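Local atomic coordinates of berberine bridge enzyme-like 28 (Arabidopsis thaliana, PDB entry 5D79), a protein that binds flavin-adenine dinucleotide, acts as a secreted plant oxidoreductase of the berberine bridge enzyme-like family and is involved in adaptation to salt stress. Residues Gly232-Leu240 against Phe519-Pro527; Gly150-Tyr158 against Ser351-Glu359. One frame throughout, in Å; residues are numbered along the deposited sequence.

Interaction 1 of 2, residues Gly232-Leu240 against Phe519-Pro527. With FAD (flavin-adenine dinucleotide), chain E.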
loop_
_atom_site.group_PDB
_atom_site.type_symbol
_atom_site.label_atom_id
_atom_site.label_comp_id
_atom_site.label_asym_id
_atom_site.label_seq_id
_atom_site.Cartn_x
_atom_site.Cartn_y
_atom_site.Cartn_z
ATOM N N GLY A 232 0.170 1.979 -10.378
ATOM C CA GLY A 232 1.337 2.626 -9.808
ATOM C C GLY A 232 1.484 4.006 -10.411
ATOM O O GLY A 232 1.885 4.149 -11.562
ATOM N N GLY A 233 1.151 5.026 -9.632
ATOM C CA GLY A 233 1.162 6.396 -10.120
ATOM C C GLY A 233 2.496 6.927 -10.622
ATOM O O GLY A 233 2.521 7.813 -11.473
ATOM N N SER A 234 3.606 6.392 -10.124
ATOM C CA SER A 234 4.918 6.911 -10.513
ATOM C C SER A 234 5.210 6.738 -12.011
ATOM O O SER A 234 6.146 7.341 -12.545
ATOM C CB SER A 234 6.020 6.247 -9.683
ATOM O OG SER A 234 6.068 4.853 -9.913
ATOM N N SER A 235 4.400 5.928 -12.689
ATOM C CA SER A 235 4.564 5.683 -14.127
ATOM C C SER A 235 3.754 6.640 -15.021
ATOM O O SER A 235 3.946 6.651 -16.238
ATOM C CB SER A 235 4.175 4.230 -14.474
ATOM O OG SER A 235 5.067 3.279 -13.909
ATOM N N PHE A 236 2.855 7.437 -14.441
ATOM C CA PHE A 236 1.835 8.107 -15.258
ATOM C C PHE A 236 1.678 9.622 -15.065
ATOM O O PHE A 236 1.043 10.281 -15.896
ATOM C CB PHE A 236 0.474 7.421 -15.035
ATOM C CG PHE A 236 0.432 6.010 -15.547
ATOM C CD1 PHE A 236 0.264 5.757 -16.903
ATOM C CD2 PHE A 236 0.598 4.939 -14.690
ATOM C CE1 PHE A 236 0.252 4.466 -17.390
ATOM C CE2 PHE A 236 0.583 3.646 -15.173
ATOM C CZ PHE A 236 0.407 3.413 -16.529
ATOM N N GLY A 237 2.248 10.177 -13.996
ATOM C CA GLY A 237 2.159 11.607 -13.753
ATOM C C GLY A 237 2.272 11.997 -12.293
ATOM O O GLY A 237 2.740 11.214 -11.468
ATOM N N VAL A 238 1.864 13.223 -11.973
ATOM C CA VAL A 238 1.712 13.624 -10.580
ATOM C C VAL A 238 0.243 13.803 -10.257
ATOM O O VAL A 238 -0.373 14.789 -10.657
ATOM C CB VAL A 238 2.449 14.929 -10.242
ATOM C CG1 VAL A 238 2.349 15.199 -8.737
ATOM C CG2 VAL A 238 3.902 14.849 -10.671
ATOM N N ILE A 239 -0.307 12.842 -9.522
ATOM C CA ILE A 239 -1.708 12.883 -9.140
ATOM C C ILE A 239 -1.882 13.902 -8.014
ATOM O O ILE A 239 -1.223 13.811 -6.973
ATOM C CB ILE A 239 -2.221 11.489 -8.700
ATOM C CG1 ILE A 239 -1.789 10.434 -9.718
ATOM C CG2 ILE A 239 -3.735 11.497 -8.572
ATOM C CD1 ILE A 239 -1.855 9.029 -9.216
ATOM N N LEU A 240 -2.762 14.879 -8.241
ATOM C CA LEU A 240 -2.932 15.984 -7.317
ATOM C C LEU A 240 -4.028 15.715 -6.296
ATOM O O LEU A 240 -3.931 16.144 -5.131
ATOM C CB LEU A 240 -3.242 17.265 -8.083
ATOM C CG LEU A 240 -2.122 17.849 -8.941
ATOM C CD1 LEU A 240 -2.620 19.115 -9.608
ATOM C CD2 LEU A 240 -0.861 18.116 -8.123
ATOM N N PHE A 519 8.883 10.474 -19.199
ATOM C CA PHE A 519 9.419 11.326 -18.141
ATOM C C PHE A 519 9.252 10.668 -16.780
ATOM O O PHE A 519 10.181 10.643 -15.971
ATOM C CB PHE A 519 8.755 12.710 -18.112
ATOM C CG PHE A 519 9.240 13.594 -16.962
ATOM C CD1 PHE A 519 10.520 14.165 -16.983
ATOM C CD2 PHE A 519 8.425 13.849 -15.862
ATOM C CE1 PHE A 519 10.972 14.973 -15.928
ATOM C CE2 PHE A 519 8.875 14.656 -14.803
ATOM C CZ PHE A 519 10.149 15.217 -14.841
ATOM N N PHE A 520 8.063 10.143 -16.523
ATOM C CA PHE A 520 7.789 9.529 -15.233
ATOM C C PHE A 520 8.262 8.081 -15.204
ATOM O O PHE A 520 7.555 7.180 -15.650
ATOM C CB PHE A 520 6.301 9.640 -14.915
ATOM C CG PHE A 520 5.834 11.057 -14.777
ATOM C CD1 PHE A 520 6.052 11.757 -13.603
ATOM C CD2 PHE A 520 5.211 11.702 -15.831
ATOM C CE1 PHE A 520 5.639 13.062 -13.475
ATOM C CE2 PHE A 520 4.802 13.017 -15.710
ATOM C CZ PHE A 520 5.015 13.694 -14.532
ATOM N N CYS A 521 9.473 7.872 -14.687
ATOM C CA CYS A 521 10.082 6.550 -14.642
ATOM C C CYS A 521 10.857 6.324 -13.345
ATOM O O CYS A 521 11.493 7.236 -12.827
ATOM C CB CYS A 521 11.012 6.338 -15.853
ATOM S SG CYS A 521 12.623 7.226 -15.830
ATOM N N ASP A 522 10.776 5.105 -12.816
ATOM C CA ASP A 522 11.655 4.660 -11.736
ATOM C C ASP A 522 12.248 3.303 -12.110
ATOM O O ASP A 522 12.244 2.918 -13.285
ATOM C CB ASP A 522 10.925 4.596 -10.378
ATOM C CG ASP A 522 9.577 3.895 -10.442
ATOM O OD1 ASP A 522 9.417 2.905 -11.170
ATOM O OD2 ASP A 522 8.659 4.328 -9.727
ATOM N N GLU A 523 12.738 2.571 -11.117
ATOM C CA GLU A 523 13.429 1.311 -11.376
ATOM C C GLU A 523 12.513 0.133 -11.787
ATOM O O GLU A 523 13.005 -0.910 -12.233
ATOM C CB GLU A 523 14.249 0.933 -10.140
ATOM C CG GLU A 523 15.484 1.819 -9.892
ATOM C CD GLU A 523 15.153 3.222 -9.382
ATOM O OE1 GLU A 523 14.033 3.425 -8.861
ATOM O OE2 GLU A 523 16.020 4.115 -9.504
ATOM N N GLN A 524 11.197 0.304 -11.643
ATOM C CA GLN A 524 10.219 -0.725 -12.013
ATOM C C GLN A 524 9.009 -0.163 -12.796
ATOM O O GLN A 524 7.974 -0.829 -12.936
ATOM C CB GLN A 524 9.718 -1.452 -10.760
ATOM C CG GLN A 524 10.574 -2.617 -10.301
ATOM C CD GLN A 524 9.897 -3.447 -9.214
ATOM O OE1 GLN A 524 8.964 -2.982 -8.552
ATOM N NE2 GLN A 524 10.359 -4.684 -9.031
ATOM N N SER A 525 9.134 1.054 -13.312
ATOM C CA SER A 525 8.000 1.707 -13.964
ATOM C C SER A 525 7.546 0.973 -15.240
ATOM O O SER A 525 8.298 0.183 -15.832
ATOM C CB SER A 525 8.341 3.172 -14.279
ATOM O OG SER A 525 9.457 3.267 -15.142
ATOM N N ILE A 526 6.300 1.229 -15.634
ATOM C CA ILE A 526 5.720 0.655 -16.839
ATOM C C ILE A 526 6.470 1.194 -18.047
ATOM O O ILE A 526 6.656 2.410 -18.157
ATOM C CB ILE A 526 4.214 0.999 -16.950
ATOM C CG1 ILE A 526 3.430 0.461 -15.743
ATOM C CG2 ILE A 526 3.623 0.500 -18.265
ATOM C CD1 ILE A 526 3.401 -1.050 -15.630
ATOM N N PRO A 527 6.920 0.299 -18.955
ATOM C CA PRO A 527 7.694 0.729 -20.124
ATOM C C PRO A 527 6.835 1.205 -21.297
ATOM O O PRO A 527 5.640 0.903 -21.399
ATOM C CB PRO A 527 8.456 -0.538 -20.507
ATOM C CG PRO A 527 7.486 -1.626 -20.179
ATOM C CD PRO A 527 6.819 -1.172 -18.891
HETATM P PA FAD E . 5.120 6.952 -1.093
HETATM O O1A FAD E . 6.515 6.428 -0.864
HETATM O O2A FAD E . 5.001 8.436 -0.837
HETATM O O5B FAD E . 4.634 6.559 -2.583
HETATM C C5B FAD E . 4.818 5.247 -3.096
HETATM C C4B FAD E . 4.830 5.208 -4.630
HETATM O O4B FAD E . 3.733 5.953 -5.126
HETATM C C3B FAD E . 6.100 5.833 -5.190
HETATM O O3B FAD E . 6.529 5.160 -6.355
HETATM C C2B FAD E . 5.667 7.254 -5.505
HETATM O O2B FAD E . 6.424 7.833 -6.553
HETATM C C1B FAD E . 4.186 7.096 -5.832
HETATM N N9A FAD E . 3.355 8.274 -5.503
HETATM C C8A FAD E . 3.056 8.804 -4.268
HETATM N N7A FAD E . 2.241 9.875 -4.446
HETATM C C5A FAD E . 2.013 10.038 -5.771
HETATM C C6A FAD E . 1.269 10.957 -6.512
HETATM N N6A FAD E . 0.406 11.771 -5.918
HETATM N N1A FAD E . 1.233 10.854 -7.889
HETATM C C2A FAD E . 1.920 9.846 -8.527
HETATM N N3A FAD E . 2.658 8.942 -7.788
HETATM C C4A FAD E . 2.705 9.032 -6.439
HETATM N N1 FAD E . -0.820 -1.366 1.572
HETATM C C2 FAD E . -2.029 -2.040 1.559
HETATM O O2 FAD E . -2.800 -1.926 0.598
HETATM N N3 FAD E . -2.379 -2.833 2.645
HETATM C C4 FAD E . -1.540 -2.965 3.739
HETATM O O4 FAD E . -1.933 -3.582 4.730
HETATM C C4X FAD E . -0.332 -2.266 3.758
HETATM N N5 FAD E . 0.474 -2.263 4.886
HETATM C C5X FAD E . 1.494 -1.329 4.994
HETATM C C6 FAD E . 2.163 -1.124 6.199
HETATM C C7 FAD E . 3.193 -0.185 6.290
HETATM C C7M FAD E . 3.913 0.019 7.589
HETATM C C8 FAD E . 3.531 0.591 5.179
HETATM C C8M FAD E . 4.650 1.589 5.241
HETATM C C9 FAD E . 2.866 0.385 3.975
HETATM C C9A FAD E . 1.886 -0.606 3.865
HETATM N N10 FAD E . 1.244 -0.841 2.659
HETATM C C10 FAD E . 0.002 -1.443 2.675
HETATM C "C1'" FAD E . 1.851 -0.376 1.371
HETATM C "C2'" FAD E . 1.419 1.020 0.963
HETATM O "O2'" FAD E . 0.043 1.004 0.651
HETATM C "C3'" FAD E . 2.259 1.429 -0.241
HETATM O "O3'" FAD E . 3.603 1.543 0.174
HETATM C "C4'" FAD E . 1.846 2.768 -0.798
HETATM O "O4'" FAD E . 2.238 2.864 -2.142
HETATM C "C5'" FAD E . 2.574 3.866 -0.055
HETATM O "O5'" FAD E . 1.943 5.095 -0.331
HETATM P P FAD E . 2.607 6.419 0.280
HETATM O O1P FAD E . 1.987 7.640 -0.346
HETATM O O2P FAD E . 2.470 6.447 1.782
HETATM O O3P FAD E . 4.149 6.133 -0.101
#
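With its first torsion setting CG opposite its own carbonyl carbon (chi1 -63°), F520 lays its ring against the G237 backbone. CA of G237 stands 3.5 Å from the centroid of the F520 ring, only 7° off the ring normal, a CH-pi contact over the middle of one face. CD2 of F519 lies over the centre of the opposite face, while V238 crosses the ring at about a right angle and brings CG2 to 3.8 Å from F520 CE1. The backbone angles of G237 would jam any side chain against the carbonyl oxygen of F236, in keeping with a glycine. Replacing F520 by an alanine would probably open a gap between F519 and G237. Two serines ahead of G237 tie the 519-527 loop down. S234 OG donates to OD2 of D522 at 2.7 Å, on the syn side but tilted out of the plane of the carboxylate, whose OD1 closes an Asx turn with Q524 N. S235 OG accepts a nearly straight bond (165°) from I526 N at 2.9 Å. Beyond G237, I239 packs its side chain against the adenine of FAD and makes two hydrogen bonds to it through the backbone: its N donates to N1A of FAD at 3.0 Å, and N6A of FAD donates to its O at 2.8 Å. The contact fastens the berberine-like C-terminal part to the FAD-binding part: V238 reaches V90 and I94 of helix 87-100 and T106 of strand 103-107, whereas F236 and I526 pack on L507, V514 and V508 along helix 504-514, whose K511 bonds to F520 O.

Interaction 2 of 2, residues Gly150-Tyr158 against Ser351-Glu359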
loop_
_atom_site.group_PDB
_atom_site.type_symbol
_atom_site.label_atom_id
_atom_site.label_comp_id
_atom_site.label_asym_id
_atom_site.label_seq_id
_atom_site.Cartn_x
_atom_site.Cartn_y
_atom_site.Cartn_z
ATOM N N GLY A 150 -1.488 14.477 -0.746
ATOM C CA GLY A 150 -0.532 14.591 0.340
ATOM C C GLY A 150 -1.111 14.086 1.647
ATOM O O GLY A 150 -0.395 13.955 2.642
ATOM N N ALA A 151 -2.410 13.795 1.632
ATOM C CA ALA A 151 -3.124 13.342 2.815
ATOM C C ALA A 151 -2.786 11.895 3.142
ATOM O O ALA A 151 -2.436 11.117 2.257
ATOM C CB ALA A 151 -4.612 13.505 2.618
ATOM N N THR A 152 -2.874 11.533 4.419
ATOM C CA THR A 152 -2.700 10.142 4.782
ATOM C C THR A 152 -4.058 9.501 4.895
ATOM O O THR A 152 -5.058 10.192 5.046
ATOM C CB THR A 152 -1.965 9.950 6.111
ATOM O OG1 THR A 152 -2.801 10.404 7.185
ATOM C CG2 THR A 152 -0.621 10.681 6.120
ATOM N N ALA A 153 -4.077 8.175 4.822
ATOM C CA ALA A 153 -5.272 7.392 5.080
ATOM C C ALA A 153 -5.866 7.708 6.469
ATOM O O ALA A 153 -7.083 7.820 6.620
ATOM C CB ALA A 153 -4.957 5.916 4.953
ATOM N N GLY A 154 -5.005 7.866 7.471
ATOM C CA GLY A 154 -5.447 8.266 8.792
ATOM C C GLY A 154 -6.171 9.605 8.841
ATOM O O GLY A 154 -7.188 9.745 9.525
ATOM N N GLU A 155 -5.655 10.596 8.121
ATOM C CA GLU A 155 -6.289 11.911 8.092
ATOM C C GLU A 155 -7.665 11.800 7.434
ATOM O O GLU A 155 -8.644 12.400 7.899
ATOM C CB GLU A 155 -5.403 12.933 7.356
ATOM C CG GLU A 155 -4.149 13.349 8.130
ATOM C CD GLU A 155 -3.033 13.939 7.248
ATOM O OE1 GLU A 155 -3.177 13.985 6.004
ATOM O OE2 GLU A 155 -2.000 14.350 7.820
ATOM N N LEU A 156 -7.735 11.025 6.356
ATOM C CA LEU A 156 -8.993 10.817 5.655
ATOM C C LEU A 156 -10.013 10.139 6.575
ATOM O O LEU A 156 -11.165 10.585 6.701
ATOM C CB LEU A 156 -8.775 9.984 4.395
ATOM C CG LEU A 156 -10.073 9.563 3.721
ATOM C CD1 LEU A 156 -10.813 10.788 3.210
ATOM C CD2 LEU A 156 -9.791 8.581 2.601
ATOM N N TYR A 157 -9.573 9.060 7.211
ATOM C CA TYR A 157 -10.388 8.353 8.182
ATOM C C TYR A 157 -10.946 9.307 9.228
ATOM O O TYR A 157 -12.137 9.269 9.558
ATOM C CB TYR A 157 -9.567 7.260 8.860
ATOM C CG TYR A 157 -9.284 6.088 7.971
ATOM C CD1 TYR A 157 -10.025 5.875 6.821
ATOM C CD2 TYR A 157 -8.272 5.182 8.278
ATOM C CE1 TYR A 157 -9.765 4.785 5.999
ATOM C CE2 TYR A 157 -8.012 4.086 7.465
ATOM C CZ TYR A 157 -8.765 3.899 6.334
ATOM O OH TYR A 157 -8.524 2.828 5.520
ATOM N N TYR A 158 -10.072 10.168 9.737
ATOM C CA TYR A 158 -10.421 11.084 10.815
ATOM C C TYR A 158 -11.498 12.053 10.374
ATOM O O TYR A 158 -12.425 12.350 11.119
ATOM C CB TYR A 158 -9.186 11.849 11.283
ATOM C CG TYR A 158 -9.432 12.757 12.454
ATOM C CD1 TYR A 158 -9.669 12.237 13.726
ATOM C CD2 TYR A 158 -9.411 14.140 12.300
ATOM C CE1 TYR A 158 -9.881 13.073 14.811
ATOM C CE2 TYR A 158 -9.620 14.982 13.376
ATOM C CZ TYR A 158 -9.855 14.446 14.627
ATOM O OH TYR A 158 -10.065 15.293 15.691
ATOM N N SER A 351 -8.637 8.317 21.941
ATOM C CA SER A 351 -9.226 9.411 21.165
ATOM C C SER A 351 -8.955 9.241 19.662
ATOM O O SER A 351 -7.868 8.809 19.265
ATOM C CB SER A 351 -8.699 10.775 21.658
ATOM O OG SER A 351 -7.342 11.010 21.299
ATOM N N LEU A 352 -9.945 9.582 18.833
ATOM C CA LEU A 352 -9.835 9.431 17.381
ATOM C C LEU A 352 -8.702 10.267 16.785
ATOM O O LEU A 352 -8.255 10.016 15.670
ATOM C CB LEU A 352 -11.148 9.812 16.707
ATOM C CG LEU A 352 -12.378 8.996 17.088
ATOM C CD1 LEU A 352 -13.613 9.518 16.345
ATOM C CD2 LEU A 352 -12.119 7.528 16.796
ATOM N N GLY A 353 -8.247 11.261 17.535
ATOM C CA GLY A 353 -7.210 12.164 17.076
ATOM C C GLY A 353 -5.877 11.536 16.732
ATOM O O GLY A 353 -5.092 12.137 16.012
ATOM N N VAL A 354 -5.612 10.331 17.226
ATOM C CA VAL A 354 -4.330 9.681 16.956
ATOM C C VAL A 354 -4.224 9.292 15.493
ATOM O O VAL A 354 -3.141 8.987 14.991
ATOM C CB VAL A 354 -4.126 8.438 17.822
ATOM C CG1 VAL A 354 -4.258 8.804 19.287
ATOM C CG2 VAL A 354 -5.117 7.352 17.449
ATOM N N LEU A 355 -5.358 9.304 14.805
ATOM C CA LEU A 355 -5.394 8.975 13.392
ATOM C C LEU A 355 -4.649 10.011 12.577
ATOM O O LEU A 355 -4.151 9.719 11.488
ATOM C CB LEU A 355 -6.834 8.869 12.920
ATOM C CG LEU A 355 -7.542 7.702 13.593
ATOM C CD1 LEU A 355 -8.942 7.620 13.056
ATOM C CD2 LEU A 355 -6.783 6.394 13.373
ATOM N N THR A 356 -4.564 11.214 13.143
ATOM C CA THR A 356 -3.975 12.379 12.495
ATOM C C THR A 356 -2.472 12.530 12.713
ATOM O O THR A 356 -1.869 13.430 12.141
ATOM C CB THR A 356 -4.646 13.666 12.985
ATOM O OG1 THR A 356 -4.209 13.954 14.311
ATOM C CG2 THR A 356 -6.144 13.500 13.006
ATOM N N ASN A 357 -1.869 11.673 13.535
ATOM C CA ASN A 357 -0.420 11.707 13.727
ATOM C C ASN A 357 0.307 11.227 12.488
ATOM O O ASN A 357 -0.075 10.243 11.875
ATOM C CB ASN A 357 0.015 10.853 14.915
ATOM C CG ASN A 357 -0.698 11.229 16.205
ATOM O OD1 ASN A 357 -1.062 12.395 16.428
ATOM N ND2 ASN A 357 -0.903 10.232 17.066
ATOM N N ARG A 358 1.358 11.936 12.119
ATOM C CA ARG A 358 2.189 11.530 11.000
ATOM C C ARG A 358 3.607 11.373 11.501
ATOM O O ARG A 358 4.514 12.022 11.003
ATOM C CB ARG A 358 2.134 12.555 9.858
ATOM C CG ARG A 358 0.863 12.526 9.033
ATOM C CD ARG A 358 0.825 13.699 8.072
ATOM N NE ARG A 358 1.687 13.545 6.897
ATOM C CZ ARG A 358 1.302 13.837 5.654
ATOM N NH1 ARG A 358 2.143 13.681 4.635
ATOM N NH2 ARG A 358 0.070 14.286 5.429
ATOM N N GLU A 359 3.803 10.531 12.505
ATOM C CA GLU A 359 5.133 10.415 13.073
ATOM C C GLU A 359 5.953 9.359 12.331
ATOM O O GLU A 359 5.401 8.441 11.709
ATOM C CB GLU A 359 5.057 10.115 14.572
ATOM C CG GLU A 359 4.599 11.316 15.412
ATOM C CD GLU A 359 5.402 12.595 15.136
ATOM O OE1 GLU A 359 6.637 12.599 15.356
ATOM O OE2 GLU A 359 4.793 13.601 14.701
HETATM O O HOH W 1 -2.170 10.445 9.792
HETATM O O HOH W 2 -2.366 14.952 10.316
#
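G154, in the first turn of the helix that begins at A153, runs into the end of the 3-10 segment 352-356, where its CA comes within 4.7 Å of L355 CA. G154 CA makes a CA-H...O contact of 3.3 Å with L355 O, and a CB at G154 would collide with that oxygen. T152 and E155 form a capping box: T152 OG1 accepts from E155 N at 3.0 Å, and E155 OE1 accepts from T152 N, which meets it from above the carboxylate plane. A water 2.7 Å from T152 OG1 also reaches the carbonyl oxygens of L355 and N357. R358, its chain bent at the third torsion, brings its guanidinium across this helix start. NH2 of R358 donates to G150 O at 2.8 Å and, along a nearly straight line (172°), to E155 OE2 at 3.2 Å, the latter a salt bridge in the guanidinium plane although the two flat groups are turned 43° apart. CG2 of T152 covers one face of the guanidinium, 3.7 Å from R358 CZ. E155 serves both the cap and the arginine, and the bridge probably stabilises its negative charge. At the other end Y158, with CG anti to its backbone N (chi1 -176°), turns one ring face to T356, whose CG2 makes a CH-pi contact offset toward the rim, 3.5 Å from the Y158 ring centroid; the bond from T356 OG1 to G353 O probably helps hold the methyl there. The contact joins the FAD-binding domain to the loop before strand 363-372: L355 packs on I337 and L341 of helix 336-343, Y157 meets W336 edge-to-face and bonds to G172 O, and E155 rests on I136 of strand 136-139.

How the interactions relate
The segments of interactions 1 and 2 alternate along the chain, and the contact centres lie 26 Å apart, yet their nearest atoms come within about 5 Å without touching. What connects them is the sheet in which strands 144-148 and 238-248 run antiparallel: T149, just before G150, bonds to both I239 and L240. The two contacts flank the same extended cofactor. Interaction 1 holds the adenine end, whereas in interaction 2 the T152 side chain is about 7 Å from FAD and about 7 Å from the side chain of H111, the residue of covalent flavin attachment, unattached here. Residues 232-240 thus bind FAD directly, whereas T152 of 150-158 keeps that distance from it.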